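Local structure of thioredoxin reductase (Clostridium acetobutylicum ATCC 824, 6GNA) at residues Thr148-Asn153 / Glu203-Lys208; Gly122-Leu127 / Val131-Thr136; Tyr162-Ala167 / Ser184-Val189; Val170-Val173 / Glu179-Leu182. The protein probably reduces thioredoxin with electrons received from ferredoxin, passing them through bound FAD and a redox-active disulfide without a pyridine nucleotide. All coordinates share one frame; numbering follows the deposited sequence.

Overall arrangement
The four contacts cluster in one layered region built round the parallel sheet of strands 131-132, 216-220, 146-151, 169-174 and 186-188. Along the chain contact 2 closes first; contact 1 then encloses contact 3, which encloses contact 4. Contacts 3 and 4 have centres about 8 Å apart and lie on neighbouring strands, contact 4 on 169-174 and contact 3 on 186-188, while contact 1, about 11 Å from contact 4, joins the central strand 146-151 to a separate antiparallel sheet. Contact 2 lies at the opposite edge, its centre about 18 Å from those of contacts 3 and 4. One sheet thus gathers a helix end, loops and a second sheet about itself, with the disulfide cysteine C134 in contact 2 at one edge.

Contact 1. Residues Thr148-Asn153 / Glu203-Lys208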
loop_
_atom_site.group_PDB
_atom_site.type_symbol
_atom_site.label_atom_id
_atom_site.label_comp_id
_atom_site.label_asym_id
_atom_site.label_seq_id
_atom_site.Cartn_x
_atom_site.Cartn_y
_atom_site.Cartn_z
ATOM N N THR A 148 15.077 -8.643 -36.856
ATOM C CA THR A 148 15.320 -7.290 -36.387
ATOM C C THR A 148 14.950 -7.228 -34.914
ATOM O O THR A 148 13.841 -7.619 -34.524
ATOM C CB THR A 148 14.494 -6.289 -37.189
ATOM O OG1 THR A 148 14.897 -6.351 -38.559
ATOM C CG2 THR A 148 14.737 -4.882 -36.695
ATOM N N ILE A 149 15.876 -6.752 -34.100
ATOM C CA ILE A 149 15.640 -6.559 -32.674
ATOM C C ILE A 149 15.602 -5.070 -32.391
ATOM O O ILE A 149 16.572 -4.352 -32.670
ATOM C CB ILE A 149 16.714 -7.245 -31.824
ATOM C CG1 ILE A 149 16.536 -8.757 -31.933
ATOM C CG2 ILE A 149 16.632 -6.790 -30.368
ATOM C CD1 ILE A 149 17.692 -9.518 -31.387
ATOM N N VAL A 150 14.494 -4.624 -31.810
ATOM C CA VAL A 150 14.335 -3.262 -31.313
ATOM C C VAL A 150 14.606 -3.349 -29.813
ATOM O O VAL A 150 13.799 -3.877 -29.044
ATOM C CB VAL A 150 12.954 -2.698 -31.646
ATOM C CG1 VAL A 150 12.873 -1.249 -31.246
ATOM C CG2 VAL A 150 12.676 -2.841 -33.134
ATOM N N GLY A 151 15.781 -2.876 -29.405
ATOM C CA GLY A 151 16.296 -3.114 -28.064
ATOM C C GLY A 151 16.140 -1.891 -27.179
ATOM O O GLY A 151 16.632 -0.812 -27.504
ATOM N N TYR A 152 15.491 -2.086 -26.036
ATOM C CA TYR A 152 15.261 -1.013 -25.074
ATOM C C TYR A 152 16.117 -1.157 -23.824
ATOM O O TYR A 152 16.051 -0.294 -22.941
ATOM C CB TYR A 152 13.773 -0.955 -24.692
ATOM C CG TYR A 152 12.841 -0.588 -25.847
ATOM C CD1 TYR A 152 12.482 -1.528 -26.811
ATOM C CD2 TYR A 152 12.310 0.699 -25.964
ATOM C CE1 TYR A 152 11.644 -1.199 -27.869
ATOM C CE2 TYR A 152 11.467 1.037 -27.025
ATOM C CZ TYR A 152 11.145 0.083 -27.975
ATOM O OH TYR A 152 10.304 0.383 -29.029
ATOM N N ASN A 153 16.970 -2.178 -23.745
ATOM C CA ASN A 153 17.820 -2.379 -22.582
ATOM C C ASN A 153 19.054 -3.157 -23.034
ATOM O O ASN A 153 19.159 -3.575 -24.189
ATOM C CB ASN A 153 17.066 -3.079 -21.449
ATOM C CG ASN A 153 16.517 -4.421 -21.849
ATOM O OD1 ASN A 153 17.010 -5.079 -22.771
ATOM N ND2 ASN A 153 15.478 -4.841 -21.148
ATOM N N GLU A 203 6.760 -8.577 -42.901
ATOM C CA GLU A 203 7.640 -8.506 -44.059
ATOM C C GLU A 203 8.698 -7.420 -43.942
ATOM O O GLU A 203 9.794 -7.580 -44.489
ATOM C CB GLU A 203 6.813 -8.283 -45.334
ATOM C CG GLU A 203 5.817 -9.399 -45.579
ATOM C CD GLU A 203 4.962 -9.167 -46.810
ATOM O OE1 GLU A 203 5.494 -8.664 -47.822
ATOM O OE2 GLU A 203 3.755 -9.482 -46.763
ATOM N N LYS A 204 8.417 -6.332 -43.235
ATOM C CA LYS A 204 9.365 -5.230 -43.187
ATOM C C LYS A 204 9.179 -4.434 -41.907
ATOM O O LYS A 204 8.090 -4.400 -41.330
ATOM C CB LYS A 204 9.188 -4.296 -44.392
ATOM N N LEU A 205 10.264 -3.804 -41.471
ATOM C CA LEU A 205 10.219 -2.760 -40.454
ATOM C C LEU A 205 10.526 -1.444 -41.148
ATOM O O LEU A 205 11.602 -1.288 -41.736
ATOM C CB LEU A 205 11.233 -3.014 -39.338
ATOM C CG LEU A 205 11.314 -1.877 -38.301
ATOM C CD1 LEU A 205 9.985 -1.678 -37.566
ATOM C CD2 LEU A 205 12.423 -2.112 -37.294
ATOM N N LYS A 206 9.573 -0.517 -41.111
ATOM C CA LYS A 206 9.770 0.817 -41.656
ATOM C C LYS A 206 10.350 1.713 -40.568
ATOM O O LYS A 206 9.844 1.740 -39.444
ATOM C CB LYS A 206 8.441 1.400 -42.152
ATOM C CG LYS A 206 7.864 0.746 -43.391
ATOM C CD LYS A 206 6.605 1.487 -43.827
ATOM C CE LYS A 206 5.891 0.789 -44.976
ATOM N NZ LYS A 206 6.689 0.791 -46.230
ATOM N N LEU A 207 11.420 2.424 -40.900
ATOM C CA LEU A 207 12.022 3.401 -40.010
ATOM C C LEU A 207 12.001 4.760 -40.701
ATOM O O LEU A 207 11.623 4.878 -41.866
ATOM C CB LEU A 207 13.440 2.968 -39.596
ATOM C CG LEU A 207 13.471 1.576 -38.937
ATOM C CD1 LEU A 207 13.889 0.484 -39.950
ATOM C CD2 LEU A 207 14.350 1.524 -37.677
ATOM N N LYS A 208 12.393 5.807 -39.973
ATOM C CA LYS A 208 12.226 7.160 -40.506
ATOM C C LYS A 208 12.970 7.353 -41.827
ATOM O O LYS A 208 12.462 8.016 -42.738
ATOM C CB LYS A 208 12.668 8.203 -39.478
ATOM C CG LYS A 208 11.519 8.768 -38.667
ATOM C CD LYS A 208 10.942 7.719 -37.750
#
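The backbones of T148 and L205 pass each other with their CA atoms 7.9 Å apart and no hydrogen bond between the segments, so the strands meet through side chains packed between two sheets and not as partners in one. L205 reaches across the gap. With its CG anti to the backbone N (chi1 175°), its CD2 comes within 3.7 Å of T148 CG2, the two side chains lying oblique to one another. The same methyl of L205 also approaches V150, at 4.2 Å from V150 CG2. T148 and V150 are two residues apart on their strand and therefore present their side chains on the same face, giving one leucine branch two methyl partners, while I149 between them points to the other side. T148 has its CG2 anti to the backbone N, which turns the methyl to the leucine; its hydroxyl OG1 is hydrogen-bonded to T214 OG1. The apolar and polar branches of this buried threonine thus serve different partners. On the other strand, E203 and K204 both face V197 in a classic beta bulge just before L205. Strand 202-207 belongs to the antiparallel sheet, where L205 also touches I196 of strand 193-198. Strand 146-151 is hydrogen-bonded between strands 216-220 and 169-174 of the parallel sheet, and I149 carries the packing on to Y172 and L220.

Contact 2. Residues Gly122-Leu127 / Val131-Thr136; sequences GEDKFL and VGYCAT
Y133 and E123 make the side-chain hydrogen bond of this contact: Y133 OH donates to E123 OE1 at 2.7 Å. The oxygen meets the tyrosine at the ring edge, near its plane, through its anti lone pair, and the carboxylate is turned 74° from the ring. E123 gets there as an extended chain, its CG anti to the backbone N (chi1 -172°). Its other oxygen, OE2, accepts from L120 N, so both carboxylate oxygens are engaged and the rotation of the group is probably well defined. A backbone bond closes the loop: V131 N donates to F126 O at 3.1 Å with an N-H...O angle of 155°. Beside it L127, the last residue of the type I turn that starts at D124, forms a single beta bridge with V131. Apolar packing fills in around these bonds. V131 splits its two methyls, CG1 lying 3.9 Å from E123 CG and CG2 lying 3.6 Å from F126 CB. L127 instead runs across the tyrosine at about a right angle, its CD1 3.5 Å from Y133 CE2. Strand 131-132 forms the edge of the parallel sheet, G132 bonding to V217 and V219 of strand 216-220. V131 and F126 also lean on I196 and V202 of the antiparallel sheet, whereas C134 leads into helix 135-138 and its disulfide with C137.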
loop_
_atom_site.group_PDB
_atom_site.type_symbol
_atom_site.label_atom_id
_atom_site.label_comp_id
_atom_site.label_asym_id
_atom_site.label_seq_id
_atom_site.Cartn_x
_atom_site.Cartn_y
_atom_site.Cartn_z
ATOM N N GLY A 122 1.795 -1.674 -35.734
ATOM C CA GLY A 122 1.921 -3.010 -36.278
ATOM C C GLY A 122 2.373 -4.054 -35.279
ATOM O O GLY A 122 2.303 -5.252 -35.577
ATOM N N GLU A 123 2.840 -3.634 -34.104
ATOM C CA GLU A 123 3.324 -4.577 -33.103
ATOM C C GLU A 123 2.220 -5.533 -32.659
ATOM O O GLU A 123 2.398 -6.755 -32.685
ATOM C CB GLU A 123 3.873 -3.795 -31.911
ATOM C CG GLU A 123 4.581 -4.639 -30.861
ATOM C CD GLU A 123 5.079 -3.801 -29.699
ATOM O OE1 GLU A 123 4.760 -4.128 -28.531
ATOM O OE2 GLU A 123 5.771 -2.798 -29.957
ATOM N N ASP A 124 1.072 -4.998 -32.234
ATOM C CA ASP A 124 -0.029 -5.868 -31.832
ATOM C C ASP A 124 -0.578 -6.649 -33.020
ATOM O O ASP A 124 -0.915 -7.833 -32.890
ATOM C CB ASP A 124 -1.146 -5.046 -31.186
ATOM C CG ASP A 124 -0.853 -4.694 -29.739
ATOM O OD1 ASP A 124 -0.261 -5.534 -29.030
ATOM O OD2 ASP A 124 -1.218 -3.579 -29.312
ATOM N N LYS A 125 -0.672 -6.005 -34.186
ATOM C CA LYS A 125 -1.266 -6.649 -35.353
ATOM C C LYS A 125 -0.522 -7.926 -35.736
ATOM O O LYS A 125 -1.145 -8.922 -36.110
ATOM C CB LYS A 125 -1.305 -5.657 -36.519
ATOM C CG LYS A 125 -1.696 -6.244 -37.876
ATOM C CD LYS A 125 -1.535 -5.212 -38.990
ATOM C CE LYS A 125 -2.559 -4.084 -38.892
ATOM N NZ LYS A 125 -2.338 -3.019 -39.914
ATOM N N PHE A 126 0.808 -7.928 -35.644
ATOM C CA PHE A 126 1.592 -9.069 -36.106
ATOM C C PHE A 126 2.106 -9.932 -34.962
ATOM O O PHE A 126 2.977 -10.778 -35.177
ATOM C CB PHE A 126 2.737 -8.616 -37.012
ATOM C CG PHE A 126 2.277 -8.090 -38.337
ATOM C CD1 PHE A 126 1.936 -8.964 -39.355
ATOM C CD2 PHE A 126 2.168 -6.733 -38.563
ATOM C CE1 PHE A 126 1.492 -8.488 -40.574
ATOM C CE2 PHE A 126 1.728 -6.248 -39.776
ATOM C CZ PHE A 126 1.391 -7.129 -40.788
ATOM N N LEU A 127 1.572 -9.760 -33.761
ATOM C CA LEU A 127 2.023 -10.566 -32.637
ATOM C C LEU A 127 1.689 -12.024 -32.918
ATOM O O LEU A 127 0.544 -12.362 -33.222
ATOM C CB LEU A 127 1.334 -10.098 -31.357
ATOM C CG LEU A 127 1.769 -10.800 -30.071
ATOM C CD1 LEU A 127 3.267 -10.638 -29.836
ATOM C CD2 LEU A 127 0.972 -10.262 -28.888
ATOM N N VAL A 131 6.070 -10.911 -34.926
ATOM C CA VAL A 131 6.443 -10.051 -33.801
ATOM C C VAL A 131 6.434 -10.883 -32.532
ATOM O O VAL A 131 5.500 -11.655 -32.282
ATOM C CB VAL A 131 5.484 -8.850 -33.674
ATOM C CG1 VAL A 131 5.731 -8.070 -32.354
ATOM C CG2 VAL A 131 5.616 -7.945 -34.892
ATOM N N GLY A 132 7.446 -10.682 -31.693
ATOM C CA GLY A 132 7.472 -11.307 -30.387
ATOM C C GLY A 132 8.249 -10.461 -29.399
ATOM O O GLY A 132 8.876 -9.462 -29.756
ATOM N N TYR A 133 8.204 -10.896 -28.138
ATOM C CA TYR A 133 8.830 -10.190 -27.031
ATOM C C TYR A 133 10.016 -10.937 -26.437
ATOM O O TYR A 133 10.589 -10.479 -25.433
ATOM C CB TYR A 133 7.774 -9.924 -25.953
ATOM C CG TYR A 133 6.675 -9.032 -26.465
ATOM C CD1 TYR A 133 6.936 -7.700 -26.781
ATOM C CD2 TYR A 133 5.392 -9.514 -26.660
ATOM C CE1 TYR A 133 5.933 -6.868 -27.262
ATOM C CE2 TYR A 133 4.382 -8.688 -27.145
ATOM C CZ TYR A 133 4.661 -7.364 -27.432
ATOM O OH TYR A 133 3.655 -6.547 -27.917
ATOM N N CYS A 134 10.370 -12.089 -26.991
ATOM C CA CYS A 134 11.544 -12.829 -26.548
ATOM C C CYS A 134 12.231 -13.426 -27.769
ATOM O O CYS A 134 11.729 -14.391 -28.360
ATOM C CB CYS A 134 11.138 -13.934 -25.584
ATOM S SG CYS A 134 12.588 -14.747 -24.903
ATOM N N ALA A 135 13.386 -12.874 -28.129
ATOM C CA ALA A 135 14.091 -13.339 -29.317
ATOM C C ALA A 135 14.724 -14.706 -29.088
ATOM O O ALA A 135 14.630 -15.594 -29.943
ATOM C CB ALA A 135 15.146 -12.320 -29.743
ATOM N N THR A 136 15.394 -14.893 -27.951
ATOM C CA THR A 136 16.048 -16.172 -27.692
ATOM C C THR A 136 15.032 -17.304 -27.588
ATOM O O THR A 136 15.320 -18.436 -27.995
ATOM C CB THR A 136 16.895 -16.082 -26.423
ATOM O OG1 THR A 136 16.072 -15.690 -25.319
ATOM C CG2 THR A 136 17.995 -15.050 -26.583
#

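Contact 3. Residues Tyr162-Ala167 / Ser184-Val189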
loop_
_atom_site.group_PDB
_atom_site.type_symbol
_atom_site.label_atom_id
_atom_site.label_comp_id
_atom_site.label_asym_id
_atom_site.label_seq_id
_atom_site.Cartn_x
_atom_site.Cartn_y
_atom_site.Cartn_z
ATOM N N TYR A 162 23.080 -13.722 -29.700
ATOM C CA TYR A 162 22.681 -15.117 -29.812
ATOM C C TYR A 162 21.996 -15.380 -31.145
ATOM O O TYR A 162 22.255 -16.397 -31.798
ATOM C CB TYR A 162 21.751 -15.484 -28.652
ATOM C CG TYR A 162 21.300 -16.926 -28.680
ATOM C CD1 TYR A 162 22.171 -17.949 -28.321
ATOM C CD2 TYR A 162 20.013 -17.270 -29.071
ATOM C CE1 TYR A 162 21.773 -19.274 -28.351
ATOM C CE2 TYR A 162 19.607 -18.598 -29.109
ATOM C CZ TYR A 162 20.492 -19.594 -28.744
ATOM O OH TYR A 162 20.106 -20.916 -28.770
ATOM N N LEU A 163 21.097 -14.487 -31.558
ATOM C CA LEU A 163 20.377 -14.715 -32.803
ATOM C C LEU A 163 21.305 -14.701 -33.998
ATOM O O LEU A 163 21.006 -15.341 -35.006
ATOM C CB LEU A 163 19.273 -13.674 -32.995
ATOM C CG LEU A 163 17.862 -14.112 -32.596
ATOM C CD1 LEU A 163 17.360 -15.205 -33.528
ATOM C CD2 LEU A 163 17.819 -14.587 -31.143
ATOM N N ALA A 164 22.428 -13.982 -33.911
ATOM C CA ALA A 164 23.348 -13.929 -35.042
ATOM C C ALA A 164 23.941 -15.293 -35.357
ATOM O O ALA A 164 24.453 -15.494 -36.463
ATOM C CB ALA A 164 24.448 -12.907 -34.766
ATOM N N GLU A 165 23.855 -16.244 -34.426
ATOM C CA GLU A 165 24.330 -17.599 -34.667
ATOM C C GLU A 165 23.339 -18.456 -35.446
ATOM O O GLU A 165 23.714 -19.540 -35.897
ATOM C CB GLU A 165 24.622 -18.286 -33.329
ATOM C CG GLU A 165 25.528 -17.490 -32.394
ATOM C CD GLU A 165 26.973 -17.473 -32.852
ATOM O OE1 GLU A 165 27.411 -18.458 -33.483
ATOM O OE2 GLU A 165 27.672 -16.473 -32.579
ATOM N N LEU A 166 22.091 -18.019 -35.589
ATOM C CA LEU A 166 21.045 -18.802 -36.241
ATOM C C LEU A 166 20.425 -18.081 -37.427
ATOM O O LEU A 166 20.174 -18.697 -38.458
ATOM C CB LEU A 166 19.940 -19.151 -35.221
ATOM C CG LEU A 166 20.331 -20.122 -34.100
ATOM C CD1 LEU A 166 19.215 -20.243 -33.059
ATOM C CD2 LEU A 166 20.697 -21.493 -34.669
ATOM N N ALA A 167 20.173 -16.785 -37.303
ATOM C CA ALA A 167 19.537 -16.026 -38.363
ATOM C C ALA A 167 20.517 -15.751 -39.494
ATOM O O ALA A 167 21.737 -15.712 -39.303
ATOM C CB ALA A 167 19.029 -14.696 -37.801
ATOM N N SER A 184 30.300 -8.523 -34.604
ATOM C CA SER A 184 30.373 -7.812 -35.876
ATOM C C SER A 184 29.270 -8.241 -36.837
ATOM O O SER A 184 28.883 -7.465 -37.714
ATOM C CB SER A 184 31.747 -8.018 -36.521
ATOM O OG SER A 184 32.027 -9.395 -36.679
ATOM N N ALA A 185 28.758 -9.465 -36.701
ATOM C CA ALA A 185 27.689 -9.931 -37.581
ATOM C C ALA A 185 26.382 -9.163 -37.387
ATOM O O ALA A 185 25.530 -9.191 -38.281
ATOM C CB ALA A 185 27.441 -11.422 -37.366
ATOM N N VAL A 186 26.199 -8.488 -36.252
ATOM C CA VAL A 186 24.989 -7.702 -36.013
ATOM C C VAL A 186 25.149 -6.325 -36.645
ATOM O O VAL A 186 26.108 -5.607 -36.349
ATOM C CB VAL A 186 24.713 -7.565 -34.506
ATOM C CG1 VAL A 186 23.545 -6.614 -34.276
ATOM C CG2 VAL A 186 24.417 -8.906 -33.888
ATOM N N GLU A 187 24.193 -5.935 -37.487
ATOM C CA GLU A 187 24.189 -4.598 -38.072
ATOM C C GLU A 187 23.369 -3.646 -37.203
ATOM O O GLU A 187 22.160 -3.842 -37.011
ATOM C CB GLU A 187 23.638 -4.604 -39.495
ATOM C CG GLU A 187 23.629 -3.204 -40.088
ATOM C CD GLU A 187 23.158 -3.160 -41.525
ATOM O OE1 GLU A 187 22.748 -2.071 -41.969
ATOM O OE2 GLU A 187 23.194 -4.203 -42.209
ATOM N N ILE A 188 24.026 -2.609 -36.695
ATOM C CA ILE A 188 23.358 -1.593 -35.892
ATOM C C ILE A 188 22.673 -0.601 -36.816
ATOM O O ILE A 188 23.289 -0.063 -37.743
ATOM C CB ILE A 188 24.356 -0.878 -34.971
ATOM C CG1 ILE A 188 25.065 -1.894 -34.065
ATOM C CG2 ILE A 188 23.632 0.170 -34.147
ATOM C CD1 ILE A 188 26.227 -1.307 -33.263
ATOM N N VAL A 189 21.405 -0.343 -36.542
ATOM C CA VAL A 189 20.558 0.523 -37.357
ATOM C C VAL A 189 20.132 1.657 -36.429
ATOM O O VAL A 189 19.180 1.530 -35.654
ATOM C CB VAL A 189 19.357 -0.236 -37.932
ATOM C CG1 VAL A 189 18.433 0.680 -38.719
ATOM C CG2 VAL A 189 19.832 -1.386 -38.808
#
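A164, at the end of the crossover helix 155-163 of a parallel sheet, meets A185 and V186 where the chain enters the edge strand 186-188. The contact is small, burying 82 Å² in all, and purely apolar. The CA atoms of A164 and A185 are 6.4 Å apart, close enough for their two short side chains to face each other directly, CB of A164 lying 4.2 Å from CB of A185. The same CB of A164 stands 4.1 Å from V186 CG2. In that valine CG1 is anti to the backbone N (chi1 174°), which leaves CG2 beside the N and turned to the alanine. A single methyl thus touches two consecutive residues, and the small side chains allow the backbones to come near each other. Around L163, the carbonyl O of that residue accepts two backbone N-H groups, from L166 N at 2.9 Å and from A167 N at 2.8 Å. L163 itself sends its side chain the other way, onto A135 of helix 135-138. Next to the contact, A164 and V186 both rest on strand 169-174, on V170 and Y172 respectively, while E187 bonds through its backbone to V170 and Y172 and pairs its carboxylate with K169 and R210. Strand 146-151, helix 155-163 and strand 169-174 form a beta-alpha-beta crossover of the Rossmann-like sheet, and the contact packs the end of its helix against the strand that adjoins this crossover at the sheet edge.

Contact 4. Residues Val170-Val173 / Glu179-Leu182; sequences VYYV and EYQL
Y172 and L182 meet at about a right angle, the leucine laid across the root of the tyrosine. L182 CD1 is 3.7 Å from Y172 CD2 and 4.0 Å from Y172 CB, while the other branch, CD2, lies over one face of the ring. Y172 holds its CG anti to the backbone N (chi1 -171°), which carries the ring out from the strand towards the loop. Y180 takes a more distant part: its CD1 is 4.5 Å from Y172 CE2, and the approach is oblique. Y172 stands on strand 169-174 of the parallel sheet, and the loop that leads on to the edge strand 186-188 returns over it, so the tyrosine touches that loop and also A156 and E157 of helix 155-163. Q181 is the centre of an inverse gamma turn, with a weak L182 N to Y180 O bond of 3.1 Å, and this turn brings the side chains on either side of it, those of Y180 and L182, to the strand. The phenol oxygens are both tied to Y176: Y172 OH to its hydroxyl, Y180 OH to its backbone O. Q181 binds the helix instead, its N to E157 OE1 and its O to N161 ND2.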
loop_
_atom_site.group_PDB
_atom_site.type_symbol
_atom_site.label_atom_id
_atom_site.label_comp_id
_atom_site.label_asym_id
_atom_site.label_seq_id
_atom_site.Cartn_x
_atom_site.Cartn_y
_atom_site.Cartn_z
ATOM N N VAL A 170 20.990 -10.262 -38.773
ATOM C CA VAL A 170 20.446 -9.649 -37.558
ATOM C C VAL A 170 20.670 -8.143 -37.620
ATOM O O VAL A 170 21.804 -7.683 -37.788
ATOM C CB VAL A 170 21.092 -10.210 -36.275
ATOM C CG1 VAL A 170 20.498 -9.540 -35.016
ATOM C CG2 VAL A 170 20.943 -11.730 -36.206
ATOM N N TYR A 171 19.593 -7.378 -37.475
ATOM C CA TYR A 171 19.662 -5.937 -37.298
ATOM C C TYR A 171 19.329 -5.615 -35.855
ATOM O O TYR A 171 18.421 -6.214 -35.269
ATOM C CB TYR A 171 18.624 -5.228 -38.170
ATOM C CG TYR A 171 18.769 -5.449 -39.655
ATOM C CD1 TYR A 171 19.731 -4.768 -40.383
ATOM C CD2 TYR A 171 17.923 -6.309 -40.335
ATOM C CE1 TYR A 171 19.859 -4.957 -41.748
ATOM C CE2 TYR A 171 18.039 -6.499 -41.694
ATOM C CZ TYR A 171 19.008 -5.821 -42.395
ATOM O OH TYR A 171 19.121 -6.010 -43.757
ATOM N N TYR A 172 20.048 -4.644 -35.289
ATOM C CA TYR A 172 19.776 -4.148 -33.941
ATOM C C TYR A 172 19.454 -2.662 -34.004
ATOM O O TYR A 172 20.275 -1.859 -34.455
ATOM C CB TYR A 172 20.951 -4.402 -33.003
ATOM C CG TYR A 172 20.652 -4.102 -31.545
ATOM C CD1 TYR A 172 19.902 -4.986 -30.791
ATOM C CD2 TYR A 172 21.126 -2.953 -30.922
ATOM C CE1 TYR A 172 19.623 -4.751 -29.478
ATOM C CE2 TYR A 172 20.841 -2.707 -29.592
ATOM C CZ TYR A 172 20.081 -3.613 -28.885
ATOM O OH TYR A 172 19.781 -3.423 -27.565
ATOM N N VAL A 173 18.264 -2.307 -33.540
ATOM C CA VAL A 173 17.779 -0.930 -33.512
ATOM C C VAL A 173 17.774 -0.480 -32.055
ATOM O O VAL A 173 16.844 -0.814 -31.310
ATOM C CB VAL A 173 16.370 -0.825 -34.112
ATOM C CG1 VAL A 173 15.914 0.613 -34.157
ATOM C CG2 VAL A 173 16.325 -1.414 -35.520
ATOM N N GLU A 179 27.316 2.797 -25.717
ATOM C CA GLU A 179 28.029 1.849 -26.558
ATOM C C GLU A 179 27.314 0.502 -26.516
ATOM O O GLU A 179 26.723 0.118 -25.504
ATOM C CB GLU A 179 29.476 1.665 -26.094
ATOM C CG GLU A 179 30.303 2.941 -26.098
ATOM C CD GLU A 179 30.382 3.582 -27.469
ATOM O OE1 GLU A 179 30.190 2.865 -28.474
ATOM O OE2 GLU A 179 30.630 4.804 -27.541
ATOM N N TYR A 180 27.339 -0.207 -27.641
ATOM C CA TYR A 180 26.595 -1.455 -27.795
ATOM C C TYR A 180 27.578 -2.607 -27.979
ATOM O O TYR A 180 28.385 -2.600 -28.915
ATOM C CB TYR A 180 25.643 -1.356 -28.988
ATOM C CG TYR A 180 24.839 -0.071 -29.012
ATOM C CD1 TYR A 180 23.879 0.196 -28.041
ATOM C CD2 TYR A 180 25.040 0.876 -30.006
ATOM C CE1 TYR A 180 23.146 1.367 -28.059
ATOM C CE2 TYR A 180 24.317 2.057 -30.030
ATOM C CZ TYR A 180 23.366 2.297 -29.057
ATOM O OH TYR A 180 22.646 3.473 -29.083
ATOM N N GLN A 181 27.492 -3.609 -27.106
ATOM C CA GLN A 181 28.432 -4.729 -27.114
ATOM C C GLN A 181 27.859 -5.849 -27.981
ATOM O O GLN A 181 27.274 -6.825 -27.497
ATOM C CB GLN A 181 28.721 -5.194 -25.691
ATOM C CG GLN A 181 29.595 -4.222 -24.901
ATOM C CD GLN A 181 28.826 -3.022 -24.387
ATOM O OE1 GLN A 181 27.791 -3.170 -23.766
ATOM N NE2 GLN A 181 29.353 -1.825 -24.623
ATOM N N LEU A 182 28.042 -5.688 -29.288
ATOM C CA LEU A 182 27.475 -6.577 -30.293
ATOM C C LEU A 182 28.588 -7.178 -31.138
ATOM O O LEU A 182 29.565 -6.500 -31.464
ATOM C CB LEU A 182 26.522 -5.793 -31.206
ATOM C CG LEU A 182 25.303 -5.173 -30.517
ATOM C CD1 LEU A 182 24.641 -4.137 -31.404
ATOM C CD2 LEU A 182 24.317 -6.260 -30.157
#